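Local coordinates for serpin-12 (Manduca sexta, PDB 6CJ7), which probably acts as a serine protease inhibitor of the serpin family, controlling the prophenoloxidase activation system in larval hemolymph, at residues N35-P40 against F373-M378; S276-I281 against S321-I326. All coordinates share one frame; numbering follows the deposited sequence.

Contact 1 (N35-P40 against F373-M378)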
loop_
_atom_site.group_PDB
_atom_site.type_symbol
_atom_site.label_atom_id
_atom_site.label_comp_id
_atom_site.label_asym_id
_atom_site.label_seq_id
_atom_site.Cartn_x
_atom_site.Cartn_y
_atom_site.Cartn_z
ATOM N N ASN A 35 -14.468 3.647 -2.146
ATOM C CA ASN A 35 -13.216 3.623 -1.394
ATOM C C ASN A 35 -12.196 2.737 -2.091
ATOM O O ASN A 35 -12.522 1.659 -2.599
ATOM C CB ASN A 35 -13.451 3.103 0.024
ATOM C CG ASN A 35 -14.155 4.108 0.902
ATOM O OD1 ASN A 35 -14.206 5.283 0.574
ATOM N ND2 ASN A 35 -14.714 3.644 2.007
ATOM N N LEU A 36 -10.952 3.197 -2.116
ATOM C CA LEU A 36 -9.875 2.424 -2.712
ATOM C C LEU A 36 -8.623 2.605 -1.871
ATOM O O LEU A 36 -8.268 3.734 -1.520
ATOM C CB LEU A 36 -9.627 2.863 -4.156
ATOM C CG LEU A 36 -8.703 1.953 -4.960
ATOM C CD1 LEU A 36 -9.438 0.674 -5.335
ATOM C CD2 LEU A 36 -8.186 2.685 -6.194
ATOM N N ALA A 37 -7.949 1.497 -1.563
ATOM C CA ALA A 37 -6.755 1.539 -0.729
ATOM C C ALA A 37 -5.776 0.488 -1.219
ATOM O O ALA A 37 -6.185 -0.624 -1.563
ATOM C CB ALA A 37 -7.095 1.278 0.738
ATOM N N ALA A 38 -4.491 0.841 -1.247
ATOM C CA ALA A 38 -3.457 -0.110 -1.623
ATOM C C ALA A 38 -2.119 0.443 -1.176
ATOM O O ALA A 38 -1.978 1.643 -0.913
ATOM C CB ALA A 38 -3.426 -0.380 -3.130
ATOM N N SER A 39 -1.133 -0.438 -1.104
ATOM C CA SER A 39 0.224 -0.014 -0.759
ATOM C C SER A 39 1.119 -0.020 -1.987
ATOM O O SER A 39 1.453 -1.104 -2.482
ATOM C CB SER A 39 0.815 -0.928 0.308
ATOM O OG SER A 39 2.202 -0.603 0.506
ATOM N N PRO A 40 1.556 1.135 -2.505
ATOM C CA PRO A 40 2.558 1.105 -3.585
ATOM C C PRO A 40 3.816 0.360 -3.191
ATOM O O PRO A 40 4.437 -0.296 -4.043
ATOM C CB PRO A 40 2.835 2.591 -3.856
ATOM C CG PRO A 40 1.551 3.276 -3.417
ATOM C CD PRO A 40 1.118 2.506 -2.193
ATOM N N PHE A 373 1.162 3.827 1.706
ATOM C CA PHE A 373 -0.265 3.571 1.578
ATOM C C PHE A 373 -0.860 4.722 0.783
ATOM O O PHE A 373 -0.488 5.886 0.993
ATOM C CB PHE A 373 -0.909 3.482 2.980
ATOM C CG PHE A 373 -2.063 2.556 3.104
ATOM C CD1 PHE A 373 -3.340 2.974 2.761
ATOM C CD2 PHE A 373 -1.906 1.309 3.678
ATOM C CE1 PHE A 373 -4.431 2.122 2.916
ATOM C CE2 PHE A 373 -2.970 0.464 3.841
ATOM C CZ PHE A 373 -4.244 0.867 3.457
ATOM N N MET A 374 -1.771 4.398 -0.135
ATOM C CA MET A 374 -2.574 5.404 -0.824
ATOM C C MET A 374 -4.039 5.049 -0.636
ATOM O O MET A 374 -4.420 3.882 -0.767
ATOM C CB MET A 374 -2.232 5.502 -2.316
ATOM C CG MET A 374 -0.823 5.994 -2.574
ATOM S SD MET A 374 -0.478 6.141 -4.328
ATOM C CE MET A 374 -1.463 7.580 -4.761
ATOM N N ALA A 375 -4.856 6.038 -0.292
ATOM C CA ALA A 375 -6.275 5.757 -0.120
ATOM C C ALA A 375 -7.083 6.871 -0.751
ATOM O O ALA A 375 -6.829 8.055 -0.501
ATOM C CB ALA A 375 -6.658 5.609 1.356
ATOM N N ARG A 376 -8.076 6.486 -1.538
ATOM C CA ARG A 376 -9.109 7.399 -1.999
ATOM C C ARG A 376 -10.315 7.181 -1.091
ATOM O O ARG A 376 -10.970 6.133 -1.145
ATOM C CB ARG A 376 -9.429 7.140 -3.474
ATOM C CG ARG A 376 -10.642 7.924 -4.035
ATOM C CD ARG A 376 -10.831 7.618 -5.488
ATOM N NE ARG A 376 -11.499 6.326 -5.614
ATOM C CZ ARG A 376 -11.645 5.643 -6.740
ATOM N NH1 ARG A 376 -11.189 6.139 -7.870
ATOM N NH2 ARG A 376 -12.256 4.468 -6.719
ATOM N N ILE A 377 -10.595 8.155 -0.237
ATOM C CA ILE A 377 -11.653 8.034 0.758
ATOM C C ILE A 377 -12.898 8.689 0.173
ATOM O O ILE A 377 -13.037 9.918 0.189
ATOM C CB ILE A 377 -11.255 8.663 2.097
ATOM C CG1 ILE A 377 -9.892 8.116 2.539
ATOM C CG2 ILE A 377 -12.346 8.434 3.127
ATOM C CD1 ILE A 377 -9.938 6.735 3.105
ATOM N N MET A 378 -13.802 7.859 -0.361
ATOM C CA MET A 378 -15.116 8.292 -0.823
ATOM C C MET A 378 -16.160 8.298 0.278
ATOM O O MET A 378 -17.156 9.020 0.163
ATOM C CB MET A 378 -15.643 7.396 -1.953
ATOM C CG MET A 378 -14.751 7.283 -3.168
ATOM S SD MET A 378 -14.155 8.863 -3.863
ATOM C CE MET A 378 -15.595 9.506 -4.825
#

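Contact 2 (S276-I281 against S321-I326)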
loop_
_atom_site.group_PDB
_atom_site.type_symbol
_atom_site.label_atom_id
_atom_site.label_comp_id
_atom_site.label_asym_id
_atom_site.label_seq_id
_atom_site.Cartn_x
_atom_site.Cartn_y
_atom_site.Cartn_z
ATOM N N SER A 276 -11.249 3.606 9.072
ATOM C CA SER A 276 -10.431 2.405 8.967
ATOM C C SER A 276 -10.803 1.739 7.654
ATOM O O SER A 276 -11.977 1.416 7.444
ATOM C CB SER A 276 -10.679 1.467 10.156
ATOM O OG SER A 276 -9.844 0.325 10.086
ATOM N N ILE A 277 -9.835 1.562 6.759
ATOM C CA ILE A 277 -10.112 1.048 5.421
ATOM C C ILE A 277 -9.293 -0.218 5.201
ATOM O O ILE A 277 -8.088 -0.242 5.464
ATOM C CB ILE A 277 -9.837 2.117 4.341
ATOM C CG1 ILE A 277 -10.212 1.581 2.957
ATOM C CG2 ILE A 277 -8.402 2.631 4.373
ATOM C CD1 ILE A 277 -10.203 2.644 1.890
ATOM N N LYS A 278 -9.964 -1.280 4.756
ATOM C CA LYS A 278 -9.315 -2.551 4.454
ATOM C C LYS A 278 -9.614 -2.912 3.014
ATOM O O LYS A 278 -10.771 -2.843 2.582
ATOM C CB LYS A 278 -9.817 -3.666 5.376
ATOM C CG LYS A 278 -9.269 -5.042 5.023
ATOM C CD LYS A 278 -10.110 -6.158 5.618
ATOM C CE LYS A 278 -9.238 -7.344 5.987
ATOM N NZ LYS A 278 -8.171 -7.557 4.972
ATOM N N ALA A 279 -8.586 -3.319 2.279
ATOM C CA ALA A 279 -8.769 -3.763 0.907
ATOM C C ALA A 279 -8.036 -5.075 0.715
ATOM O O ALA A 279 -6.874 -5.198 1.106
ATOM C CB ALA A 279 -8.260 -2.722 -0.091
ATOM N N ASP A 280 -8.712 -6.050 0.114
ATOM C CA ASP A 280 -8.096 -7.298 -0.337
ATOM C C ASP A 280 -8.196 -7.339 -1.854
ATOM O O ASP A 280 -9.301 -7.247 -2.405
ATOM C CB ASP A 280 -8.794 -8.521 0.262
ATOM C CG ASP A 280 -8.848 -8.496 1.768
ATOM O OD1 ASP A 280 -9.937 -8.778 2.311
ATOM O OD2 ASP A 280 -7.817 -8.214 2.413
ATOM N N ILE A 281 -7.059 -7.518 -2.527
ATOM C CA ILE A 281 -6.951 -7.254 -3.957
ATOM C C ILE A 281 -6.285 -8.422 -4.667
ATOM O O ILE A 281 -5.181 -8.835 -4.303
ATOM C CB ILE A 281 -6.157 -5.971 -4.239
ATOM C CG1 ILE A 281 -6.821 -4.760 -3.580
ATOM C CG2 ILE A 281 -6.014 -5.778 -5.717
ATOM C CD1 ILE A 281 -5.937 -3.538 -3.622
ATOM N N SER A 321 -3.134 -7.211 0.358
ATOM C CA SER A 321 -4.086 -6.667 1.314
ATOM C C SER A 321 -3.469 -5.462 2.001
ATOM O O SER A 321 -2.273 -5.451 2.305
ATOM C CB SER A 321 -4.503 -7.697 2.362
ATOM O OG SER A 321 -5.421 -7.110 3.286
ATOM N N ALA A 322 -4.303 -4.460 2.272
ATOM C CA ALA A 322 -3.831 -3.216 2.869
ATOM C C ALA A 322 -4.868 -2.747 3.872
ATOM O O ALA A 322 -6.051 -2.656 3.534
ATOM C CB ALA A 322 -3.608 -2.138 1.801
ATOM N N VAL A 323 -4.439 -2.463 5.103
ATOM C CA VAL A 323 -5.335 -1.973 6.153
ATOM C C VAL A 323 -4.713 -0.725 6.761
ATOM O O VAL A 323 -3.568 -0.761 7.219
ATOM C CB VAL A 323 -5.583 -3.022 7.256
ATOM C CG1 VAL A 323 -6.447 -2.417 8.368
ATOM C CG2 VAL A 323 -6.254 -4.276 6.697
ATOM N N LEU A 324 -5.475 0.372 6.796
ATOM C CA LEU A 324 -5.021 1.617 7.412
ATOM C C LEU A 324 -6.116 2.106 8.345
ATOM O O LEU A 324 -7.273 2.233 7.931
ATOM C CB LEU A 324 -4.727 2.690 6.364
ATOM C CG LEU A 324 -4.451 4.086 6.908
ATOM C CD1 LEU A 324 -3.111 4.079 7.647
ATOM C CD2 LEU A 324 -4.447 5.101 5.768
ATOM N N THR A 325 -5.754 2.386 9.593
ATOM C CA THR A 325 -6.700 2.855 10.600
ATOM C C THR A 325 -6.157 4.136 11.200
ATOM O O THR A 325 -4.977 4.198 11.551
ATOM C CB THR A 325 -6.905 1.817 11.718
ATOM O OG1 THR A 325 -7.370 0.585 11.150
ATOM C CG2 THR A 325 -7.919 2.309 12.734
ATOM N N ILE A 326 -7.018 5.146 11.358
ATOM C CA ILE A 326 -6.625 6.331 12.112
ATOM C C ILE A 326 -7.646 6.596 13.211
ATOM O O ILE A 326 -8.833 6.285 13.070
ATOM C CB ILE A 326 -6.447 7.587 11.219
ATOM C CG1 ILE A 326 -7.762 8.090 10.647
ATOM C CG2 ILE A 326 -5.430 7.329 10.096
ATOM C CD1 ILE A 326 -7.602 9.471 10.054
#

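Contact 1 (N35-P40 against F373-M378)
Leu36 and Ala38 pair through their backbones with Arg376 and Met374, an antiparallel join of the kind that closes the edge of serpin sheet B. In each hydrogen-bonded pair both partners donate and accept: Arg376 N reaches Leu36 O at 2.8 Å, and Met374 N reaches Ala38 O at 2.9 Å, nearly straight (173°). Ala37 and Ala375 form the non-hydrogen-bonded pair between them.

Asn35 extends the pattern beyond the strand: CG lies beside the backbone N (chi1 -73°), and OD1 accepts from Met378 N at 2.8 Å, a bent bond (131°) arriving almost in line with the side-chain carbonyl; ND2 binds Asp379 O.

The side-chain packing differs on the two faces. On one, Ala37 CB meets Phe373 CE1 obliquely at 3.5 Å, while Ala38 O sits over a face of that ring, offset toward its rim. On the other, Pro40 and Met374 cross at about a right angle, CG to SD 3.6 Å, and Leu36 CD2 lies over the Arg376 guanidinium.

That guanidinium is gripped by Asp246 in a salt bridge and by the carbonyls of Ala29, Gln32 and Gly34. Ser39 is the N-cap of helix 40-51, its OG bonded to Ser42 N and Leu372 O. Helix 19-31 packs on Leu36, Pro40 and Met374, strands 265-282 and 317-326 back Ala37 and Phe373 respectively, and strand 359-365 continues the sheet beyond 373-378.

Contact 2 (S276-I281 against S321-I326)
Ile277 and Leu324 exchange two backbone hydrogen bonds where segment 276-281, in the later part of strand 265-282, and segment 321-326 run antiparallel as s6A and s5A of serpin sheet A. Ile277 N gives to Leu324 O at 2.9 Å and Leu324 N returns to Ile277 O at 3.0 Å; Ala279 and Ala322 repeat the exchange, N to O 2.9 Å both ways. Facing outward, the backbone of Lys278 bonds to Glu383 and Ala385, that of Ser321 to Asn169 and Val171 of strand 165-174. In serpins s5A leads into the reactive-centre loop; its direct parallel pairing with 165-174 means no loop strand is inserted between them, consistent with the native state.

Polar side chains lie opposite the apolar Ile277, Ala279, Ala322 and Leu324. Asp280 OD2 accepts twice: Ser321 OG donates at 2.8 Å, nearly along the C-O axis, and Lys278 NZ forms a salt bridge at 2.7 Å on the syn side, 15° out of the carboxylate plane. The lysine chain bends at chi3 and at chi4 (-38°), which places NZ. Ser276 OG and Thr325 OG1 share a hydrogen bond of 2.7 Å. Between these pairs, Lys278 CG rests against Val323 CG2 at 3.5 Å.

In the fold
Both contacts illustrate how antiparallel pairing adapts to what covers each face. Contact 1, in sheet B, is buried almost throughout; its one charged side chain, Arg376, is matched by partners within the protein. Contact 2, in sheet A, has one buried apolar face; the other carries hydroxyls and a salt bridge and includes the more accessible Ser276, Lys278, Asp280 and Thr325, although Ser321 and Val323 are buried. The two meet where the apolar face packs against contact 1: Phe373 CE2 lies 3.4 Å from Ala322 CB, and Ala37 O lies 3.3 Å from Ala279 CB. In sequence, contact 2 is nested inside the loop closed by contact 1, whose segments are separated by 332 residues.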